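Local coordinates for oligopeptide ABC transporter, periplasmic oligopeptide-binding protein, putative (Thermotoga maritima MSB8, PDB 5IPW), which probably binds oligopeptides in the periplasm and hands them to an ABC transporter for uptake across the membrane, at residues S101-E106 with V110-L115; V167-S172 with G176-K181. All blocks are in the same frame, centred on the assembly; numbering follows the deposited sequence.

Contact 1 of 2, residues S101-E106 with V110-L115; sequences SWEVLE and VYIFHL
His114 and Glu103 meet through one side-chain hydrogen bond: His114 NE2 donates to Glu103 OE1 at 3.0 Å. The bond is nearly straight, 169° at the hydrogen, and the carboxylate and imidazole planes are only 21° apart, with OE1 at the ring edge, in its plane. On the same face of the sheet, Ile112 CG2 lies over one side of the imidazole, and Leu105 CB packs on Val110 CG2 at 3.6 Å. The other face carries Trp102 and Phe113, whose closest atoms are Trp102 CB and Phe113 CD1 at 3.4 Å, and Val104, which lies alongside Tyr111. With CG1 anti to the backbone N (chi1 -169°), Val104 sets both methyls against the CD2-CE2 side of the tyrosine ring. Between these two layers of side chains runs an antiparallel beta hairpin, in which Ser101, Glu103 and Leu105 form hydrogen-bonded pairs with His114, Ile112 and Val110. His114 N reaches Ser101 O at 2.8 Å, whereas the bond from Glu103 N to Ile112 O is weak because of its bent angle. Farther out, Tyr111 OH is hydrogen-bonded to Tyr175 O, and strand 166-171 continues the sheet beyond 110-115.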
ATOM      1  N   SER A 101      11.974  13.462 -15.042  1.00 48.89           N
ATOM      2  CA  SER A 101      10.721  13.579 -15.793  1.00 50.82           C
ATOM      3  C   SER A 101      10.497  12.339 -16.619  1.00 51.41           C
ATOM      4  O   SER A 101      11.436  11.603 -16.937  1.00 50.68           O
ATOM      5  CB  SER A 101      10.726  14.805 -16.711  1.00 51.19           C
ATOM      6  OG  SER A 101      11.823  14.769 -17.611  1.00 52.93           O
ATOM      7  N   TRP A 102       9.235  12.106 -16.944  1.00 52.99           N
ATOM      8  CA  TRP A 102       8.854  10.943 -17.717  1.00 54.03           C
ATOM      9  C   TRP A 102       7.795  11.325 -18.729  1.00 56.60           C
ATOM     10  O   TRP A 102       7.316  12.457 -18.758  1.00 55.37           O
ATOM     11  CB  TRP A 102       8.386   9.802 -16.806  1.00 53.67           C
ATOM     12  CG  TRP A 102       7.377  10.209 -15.779  1.00 53.63           C
ATOM     13  CD1 TRP A 102       6.031  10.015 -15.829  1.00 52.14           C
ATOM     14  CD2 TRP A 102       7.643  10.868 -14.538  1.00 54.11           C
ATOM     15  NE1 TRP A 102       5.438  10.517 -14.700  1.00 52.83           N
ATOM     16  CE2 TRP A 102       6.405  11.048 -13.890  1.00 54.09           C
ATOM     17  CE3 TRP A 102       8.807  11.327 -13.913  1.00 53.70           C
ATOM     18  CZ2 TRP A 102       6.298  11.669 -12.647  1.00 54.38           C
ATOM     19  CZ3 TRP A 102       8.700  11.949 -12.683  1.00 54.05           C
ATOM     20  CH2 TRP A 102       7.456  12.114 -12.061  1.00 55.12           C
ATOM     21  N   GLU A 103       7.442  10.360 -19.563  1.00 61.89           N
ATOM     22  CA  GLU A 103       6.708  10.629 -20.774  1.00 63.36           C
ATOM     23  C   GLU A 103       5.907   9.387 -21.107  1.00 64.06           C
ATOM     24  O   GLU A 103       6.462   8.291 -21.159  1.00 63.02           O
ATOM     25  CB  GLU A 103       7.715  10.932 -21.874  1.00 65.53           C
ATOM     26  CG  GLU A 103       7.338  12.081 -22.778  1.00 69.60           C
ATOM     27  CD  GLU A 103       8.448  12.423 -23.752  1.00 73.72           C
ATOM     28  OE1 GLU A 103       9.635  12.208 -23.417  1.00 70.77           O
ATOM     29  OE2 GLU A 103       8.127  12.905 -24.859  1.00 80.43           O
ATOM     30  N   VAL A 104       4.602   9.555 -21.295  1.00 67.62           N
ATOM     31  CA  VAL A 104       3.721   8.451 -21.665  1.00 71.74           C
ATOM     32  C   VAL A 104       3.296   8.640 -23.118  1.00 73.60           C
ATOM     33  O   VAL A 104       2.638   9.632 -23.442  1.00 71.51           O
ATOM     34  CB  VAL A 104       2.461   8.409 -20.783  1.00 72.74           C
ATOM     35  CG1 VAL A 104       1.714   7.101 -21.003  1.00 73.91           C
ATOM     36  CG2 VAL A 104       2.823   8.589 -19.316  1.00 73.00           C
ATOM     37  N   LEU A 105       3.668   7.694 -23.982  1.00 73.62           N
ATOM     38  CA  LEU A 105       3.424   7.824 -25.423  1.00 72.27           C
ATOM     39  C   LEU A 105       2.671   6.630 -25.994  1.00 71.72           C
ATOM     40  O   LEU A 105       2.495   5.613 -25.318  1.00 70.95           O
ATOM     41  CB  LEU A 105       4.745   8.015 -26.176  1.00 71.01           C
ATOM     42  CG  LEU A 105       5.646   9.160 -25.713  1.00 71.89           C
ATOM     43  CD1 LEU A 105       6.956   9.160 -26.487  1.00 70.87           C
ATOM     44  CD2 LEU A 105       4.946  10.503 -25.860  1.00 72.96           C
ATOM     45  N   GLU A 106       2.228   6.778 -27.246  1.00 71.85           N
ATOM     46  CA  GLU A 106       1.480   5.742 -27.966  1.00 71.36           C
ATOM     47  C   GLU A 106       0.343   5.196 -27.110  1.00 70.16           C
ATOM     48  O   GLU A 106       0.177   3.985 -26.966  1.00 67.68           O
ATOM     49  CB  GLU A 106       2.418   4.617 -28.427  1.00 72.99           C
ATOM     50  CG  GLU A 106       3.415   5.044 -29.504  1.00 74.37           C
ATOM     51  CD  GLU A 106       4.432   3.964 -29.852  1.00 75.87           C
ATOM     52  OE1 GLU A 106       4.089   2.757 -29.821  1.00 76.69           O
ATOM     53  OE2 GLU A 106       5.587   4.330 -30.164  1.00 74.55           O
ATOM     54  N   VAL A 110       4.120   2.922 -24.658  1.00 66.65           N
ATOM     55  CA  VAL A 110       5.511   3.162 -24.299  1.00 68.16           C
ATOM     56  C   VAL A 110       5.640   4.247 -23.226  1.00 67.50           C
ATOM     57  O   VAL A 110       4.846   5.197 -23.169  1.00 65.10           O
ATOM     58  CB  VAL A 110       6.405   3.503 -25.528  1.00 68.71           C
ATOM     59  CG1 VAL A 110       5.781   2.994 -26.820  1.00 70.47           C
ATOM     60  CG2 VAL A 110       6.685   4.992 -25.642  1.00 68.69           C
ATOM     61  N   TYR A 111       6.660   4.083 -22.384  1.00 67.02           N
ATOM     62  CA  TYR A 111       7.009   5.054 -21.350  1.00 62.90           C
ATOM     63  C   TYR A 111       8.490   5.372 -21.447  1.00 58.43           C
ATOM     64  O   TYR A 111       9.315   4.463 -21.526  1.00 53.25           O
ATOM     65  CB  TYR A 111       6.702   4.491 -19.967  1.00 63.37           C
ATOM     66  CG  TYR A 111       5.248   4.147 -19.758  1.00 65.57           C
ATOM     67  CD1 TYR A 111       4.759   2.886 -20.076  1.00 67.13           C
ATOM     68  CD2 TYR A 111       4.357   5.087 -19.248  1.00 67.78           C
ATOM     69  CE1 TYR A 111       3.426   2.566 -19.887  1.00 70.12           C
ATOM     70  CE2 TYR A 111       3.022   4.777 -19.052  1.00 70.24           C
ATOM     71  CZ  TYR A 111       2.560   3.515 -19.374  1.00 72.68           C
ATOM     72  OH  TYR A 111       1.236   3.201 -19.179  1.00 73.50           O
ATOM     73  N   ILE A 112       8.814   6.661 -21.465  1.00 56.99           N
ATOM     74  CA  ILE A 112      10.200   7.114 -21.421  1.00 58.55           C
ATOM     75  C   ILE A 112      10.456   7.745 -20.060  1.00 57.37           C
ATOM     76  O   ILE A 112       9.682   8.587 -19.612  1.00 59.05           O
ATOM     77  CB  ILE A 112      10.509   8.152 -22.527  1.00 59.57           C
ATOM     78  CG1 ILE A 112      10.796   7.461 -23.863  1.00 61.07           C
ATOM     79  CG2 ILE A 112      11.731   8.991 -22.171  1.00 59.50           C
ATOM     80  CD1 ILE A 112       9.617   6.750 -24.482  1.00 61.92           C
ATOM     81  N   PHE A 113      11.542   7.335 -19.411  1.00 56.37           N
ATOM     82  CA  PHE A 113      11.993   7.966 -18.172  1.00 52.65           C
ATOM     83  C   PHE A 113      13.326   8.655 -18.412  1.00 51.73           C
ATOM     84  O   PHE A 113      14.258   8.052 -18.950  1.00 48.09           O
ATOM     85  CB  PHE A 113      12.136   6.939 -17.049  1.00 50.76           C
ATOM     86  CG  PHE A 113      10.831   6.408 -16.546  1.00 49.96           C
ATOM     87  CD1 PHE A 113      10.118   7.095 -15.581  1.00 50.33           C
ATOM     88  CD2 PHE A 113      10.316   5.217 -17.036  1.00 51.22           C
ATOM     89  CE1 PHE A 113       8.904   6.612 -15.117  1.00 50.06           C
ATOM     90  CE2 PHE A 113       9.110   4.725 -16.574  1.00 50.94           C
ATOM     91  CZ  PHE A 113       8.400   5.425 -15.612  1.00 50.00           C
ATOM     92  N   HIS A 114      13.401   9.920 -18.000  1.00 52.53           N
ATOM     93  CA  HIS A 114      14.596  10.730 -18.173  1.00 52.74           C
ATOM     94  C   HIS A 114      15.380  10.780 -16.876  1.00 51.79           C
ATOM     95  O   HIS A 114      14.909  11.312 -15.872  1.00 53.01           O
ATOM     96  CB  HIS A 114      14.218  12.139 -18.613  1.00 55.04           C
ATOM     97  CG  HIS A 114      13.486  12.177 -19.916  1.00 57.92           C
ATOM     98  ND1 HIS A 114      14.134  12.270 -21.129  1.00 57.99           N
ATOM     99  CD2 HIS A 114      12.164  12.112 -20.198  1.00 58.63           C
ATOM    100  CE1 HIS A 114      13.240  12.273 -22.101  1.00 58.78           C
ATOM    101  NE2 HIS A 114      12.037  12.176 -21.563  1.00 59.15           N
ATOM    102  N   LEU A 115      16.583  10.227 -16.914  1.00 49.40           N
ATOM    103  CA  LEU A 115      17.408  10.080 -15.731  1.00 48.46           C
ATOM    104  C   LEU A 115      18.272  11.308 -15.517  1.00 48.67           C
ATOM    105  O   LEU A 115      18.305  12.212 -16.355  1.00 50.25           O
ATOM    106  CB  LEU A 115      18.288   8.837 -15.863  1.00 48.52           C
ATOM    107  CG  LEU A 115      17.555   7.535 -16.193  1.00 48.42           C
ATOM    108  CD1 LEU A 115      18.533   6.371 -16.151  1.00 49.91           C
ATOM    109  CD2 LEU A 115      16.396   7.292 -15.241  1.00 48.52           C
TER

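Contact 2 of 2, residues V167-S172 with G176-K181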
ATOM      1  N   VAL A 167      15.658   5.762 -20.589  1.00 53.61           N
ATOM      2  CA  VAL A 167      15.225   4.373 -20.643  1.00 53.07           C
ATOM      3  C   VAL A 167      13.798   4.349 -21.172  1.00 55.22           C
ATOM      4  O   VAL A 167      12.970   5.189 -20.803  1.00 53.61           O
ATOM      5  CB  VAL A 167      15.322   3.669 -19.261  1.00 54.32           C
ATOM      6  CG1 VAL A 167      14.551   4.418 -18.184  1.00 54.08           C
ATOM      7  CG2 VAL A 167      14.855   2.216 -19.347  1.00 53.10           C
ATOM      8  N   LYS A 168      13.531   3.381 -22.042  1.00 57.81           N
ATOM      9  CA  LYS A 168      12.249   3.256 -22.712  1.00 59.23           C
ATOM     10  C   LYS A 168      11.646   1.902 -22.389  1.00 57.52           C
ATOM     11  O   LYS A 168      12.279   0.874 -22.601  1.00 58.13           O
ATOM     12  CB  LYS A 168      12.437   3.410 -24.229  1.00 64.13           C
ATOM     13  CG  LYS A 168      11.212   3.080 -25.078  1.00 67.35           C
ATOM     14  CD  LYS A 168      11.469   3.337 -26.557  1.00 70.91           C
ATOM     15  CE  LYS A 168      10.303   2.870 -27.422  1.00 72.72           C
ATOM     16  NZ  LYS A 168      10.314   3.498 -28.770  1.00 71.44           N
ATOM     17  N   PHE A 169      10.427   1.917 -21.864  1.00 58.96           N
ATOM     18  CA  PHE A 169       9.646   0.706 -21.650  1.00 60.71           C
ATOM     19  C   PHE A 169       8.574   0.667 -22.725  1.00 62.72           C
ATOM     20  O   PHE A 169       7.690   1.520 -22.730  1.00 62.05           O
ATOM     21  CB  PHE A 169       8.966   0.731 -20.276  1.00 59.82           C
ATOM     22  CG  PHE A 169       9.920   0.650 -19.114  1.00 60.21           C
ATOM     23  CD1 PHE A 169      10.587   1.780 -18.664  1.00 59.60           C
ATOM     24  CD2 PHE A 169      10.128  -0.551 -18.448  1.00 60.33           C
ATOM     25  CE1 PHE A 169      11.455   1.710 -17.590  1.00 59.43           C
ATOM     26  CE2 PHE A 169      10.998  -0.626 -17.373  1.00 58.66           C
ATOM     27  CZ  PHE A 169      11.662   0.506 -16.943  1.00 59.15           C
ATOM     28  N   GLU A 170       8.664  -0.295 -23.643  1.00 65.77           N
ATOM     29  CA  GLU A 170       7.640  -0.482 -24.673  1.00 68.31           C
ATOM     30  C   GLU A 170       6.873  -1.761 -24.395  1.00 69.35           C
ATOM     31  O   GLU A 170       7.439  -2.855 -24.434  1.00 67.54           O
ATOM     32  CB  GLU A 170       8.258  -0.544 -26.074  1.00 71.73           C
ATOM     33  CG  GLU A 170       7.241  -0.776 -27.191  1.00 74.07           C
ATOM     34  CD  GLU A 170       7.770  -0.415 -28.570  1.00 77.13           C
ATOM     35  OE1 GLU A 170       6.974   0.073 -29.403  1.00 78.36           O
ATOM     36  OE2 GLU A 170       8.982  -0.608 -28.819  1.00 78.07           O
ATOM     37  N   PHE A 171       5.584  -1.618 -24.112  1.00 71.08           N
ATOM     38  CA  PHE A 171       4.716  -2.765 -23.879  1.00 73.75           C
ATOM     39  C   PHE A 171       4.010  -3.181 -25.172  1.00 76.61           C
ATOM     40  O   PHE A 171       3.844  -2.373 -26.085  1.00 73.73           O
ATOM     41  CB  PHE A 171       3.677  -2.428 -22.808  1.00 71.89           C
ATOM     42  CG  PHE A 171       4.249  -2.299 -21.428  1.00 68.21           C
ATOM     43  CD1 PHE A 171       4.443  -3.422 -20.644  1.00 67.21           C
ATOM     44  CD2 PHE A 171       4.585  -1.056 -20.908  1.00 67.89           C
ATOM     45  CE1 PHE A 171       4.968  -3.313 -19.367  1.00 67.86           C
ATOM     46  CE2 PHE A 171       5.108  -0.938 -19.631  1.00 67.32           C
ATOM     47  CZ  PHE A 171       5.300  -2.070 -18.860  1.00 67.42           C
ATOM     48  N   SER A 172       3.608  -4.446 -25.252  1.00 80.68           N
ATOM     49  CA  SER A 172       2.726  -4.891 -26.327  1.00 84.87           C
ATOM     50  C   SER A 172       1.319  -4.461 -25.950  1.00 90.29           C
ATOM     51  O   SER A 172       0.794  -4.957 -24.964  1.00 92.89           O
ATOM     52  CB  SER A 172       2.777  -6.411 -26.485  1.00 83.45           C
ATOM     53  OG  SER A 172       2.633  -7.068 -25.238  1.00 81.05           O
ATOM     54  N   GLY A 176      -1.938   1.437 -19.107  1.00 85.43           N
ATOM     55  CA  GLY A 176      -1.952   2.626 -18.253  1.00 81.86           C
ATOM     56  C   GLY A 176      -1.615   2.350 -16.801  1.00 76.94           C
ATOM     57  O   GLY A 176      -1.107   3.223 -16.107  1.00 77.17           O
ATOM     58  N   LEU A 177      -1.886   1.130 -16.346  1.00 75.08           N
ATOM     59  CA  LEU A 177      -1.632   0.739 -14.962  1.00 75.17           C
ATOM     60  C   LEU A 177      -0.162   0.789 -14.574  1.00 72.91           C
ATOM     61  O   LEU A 177       0.158   0.834 -13.391  1.00 74.75           O
ATOM     62  CB  LEU A 177      -2.156  -0.676 -14.702  1.00 76.66           C
ATOM     63  CG  LEU A 177      -3.673  -0.886 -14.753  1.00 78.54           C
ATOM     64  CD1 LEU A 177      -4.012  -2.339 -14.431  1.00 75.44           C
ATOM     65  CD2 LEU A 177      -4.404   0.071 -13.811  1.00 77.52           C
ATOM     66  N   PHE A 178       0.727   0.764 -15.561  1.00 69.89           N
ATOM     67  CA  PHE A 178       2.158   0.728 -15.293  1.00 66.85           C
ATOM     68  C   PHE A 178       2.626   1.886 -14.423  1.00 64.52           C
ATOM     69  O   PHE A 178       3.507   1.709 -13.586  1.00 64.50           O
ATOM     70  CB  PHE A 178       2.947   0.730 -16.597  1.00 66.58           C
ATOM     71  CG  PHE A 178       4.435   0.727 -16.396  1.00 65.81           C
ATOM     72  CD1 PHE A 178       5.059  -0.353 -15.792  1.00 63.69           C
ATOM     73  CD2 PHE A 178       5.210   1.812 -16.800  1.00 64.98           C
ATOM     74  CE1 PHE A 178       6.427  -0.361 -15.599  1.00 63.70           C
ATOM     75  CE2 PHE A 178       6.578   1.809 -16.612  1.00 62.66           C
ATOM     76  CZ  PHE A 178       7.189   0.719 -16.013  1.00 63.80           C
ATOM     77  N   LEU A 179       2.046   3.065 -14.616  1.00 62.90           N
ATOM     78  CA  LEU A 179       2.412   4.222 -13.806  1.00 63.45           C
ATOM     79  C   LEU A 179       2.239   3.963 -12.315  1.00 62.11           C
ATOM     80  O   LEU A 179       2.987   4.507 -11.510  1.00 63.57           O
ATOM     81  CB  LEU A 179       1.599   5.455 -14.200  1.00 64.91           C
ATOM     82  CG  LEU A 179       1.975   6.135 -15.515  1.00 67.52           C
ATOM     83  CD1 LEU A 179       1.070   7.340 -15.718  1.00 70.14           C
ATOM     84  CD2 LEU A 179       3.437   6.561 -15.557  1.00 66.00           C
ATOM     85  N   LEU A 180       1.259   3.143 -11.952  1.00 58.80           N
ATOM     86  CA  LEU A 180       1.028   2.787 -10.551  1.00 59.31           C
ATOM     87  C   LEU A 180       1.985   1.715 -10.031  1.00 56.65           C
ATOM     88  O   LEU A 180       2.046   1.468  -8.832  1.00 56.89           O
ATOM     89  CB  LEU A 180      -0.418   2.335 -10.345  1.00 60.57           C
ATOM     90  CG  LEU A 180      -1.447   3.460 -10.214  1.00 62.89           C
ATOM     91  CD1 LEU A 180      -1.370   4.489 -11.336  1.00 63.03           C
ATOM     92  CD2 LEU A 180      -2.827   2.835 -10.152  1.00 63.84           C
ATOM     93  N   LYS A 181       2.720   1.077 -10.932  1.00 56.11           N
ATOM     94  CA  LYS A 181       3.699   0.068 -10.557  1.00 56.50           C
ATOM     95  C   LYS A 181       5.011   0.716 -10.152  1.00 52.64           C
ATOM     96  O   LYS A 181       5.695   0.231  -9.254  1.00 53.19           O
ATOM     97  CB  LYS A 181       3.954  -0.879 -11.728  1.00 59.85           C
ATOM     98  CG  LYS A 181       2.717  -1.604 -12.227  1.00 63.28           C
ATOM     99  CD  LYS A 181       2.547  -2.955 -11.555  1.00 66.61           C
ATOM    100  CE  LYS A 181       1.171  -3.538 -11.823  1.00 69.19           C
ATOM    101  NZ  LYS A 181       0.117  -2.825 -11.049  1.00 72.22           N
TER
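Phe169, Phe171 and Phe178 form a buried aromatic cluster in which a turn of helical backbone conformation, 176-181, lays one ring against strand 166-171. The two strand phenylalanines are two residues apart and so share a face of the sheet. Their first torsions nearly match (chi1 -67° and -70°), each placing CG anti to the carbonyl carbon and sending both rings out toward the turn. Phe178 adopts a different rotamer, with CG anti to its own backbone N at chi1 179°, which extends its ring from the turn to the strand. The pair with Phe171 is edge-to-face: the CE2-CZ edge of Phe171 is directed at the face of Phe178, with centroids 5.0 Å apart. Phe171 CE2 lies 3.7 Å from Phe178 CG, near the rim of that face. Toward Phe169 the Phe178 ring presents its far end, CZ, and the two planes are inclined obliquely with centroids 5.3 Å apart. An alanine in place of Phe178 would keep CB but none of the ring, and is likely to open a gap between strand and turn and leave the Phe171 edge without its aromatic face. Tyr111 and Phe187 also pack on Phe178, and Ile132 of helix 129-140 touches Phe169. Phe178 CZ stands over one face of Phe169, displaced toward the rim, at 4.0 Å from Phe169 CD2.

Overall arrangement
Contacts 1 and 2 follow one another along the chain, with centres about 9 Å apart, and both reach one antiparallel sheet, in which strands 110-115 and 166-171 are neighbours. Two probable backbone hydrogen bonds join them, Tyr111 N to Phe169 O at 2.8 Å and Phe113 N to Val167 O at 2.9 Å. Side chains connect them as well: Tyr111 CD1 approaches Phe178 CD2 at 3.5 Å, so the aromatic face of the hairpin runs on into the cluster of contact 2. Both lie within the family 5 solute-binding range and on the same side of the chain's centre. Tyr111 OH lies 3.4 Å from Gly176 CA, so the same tyrosine also packs on the start of 176-181.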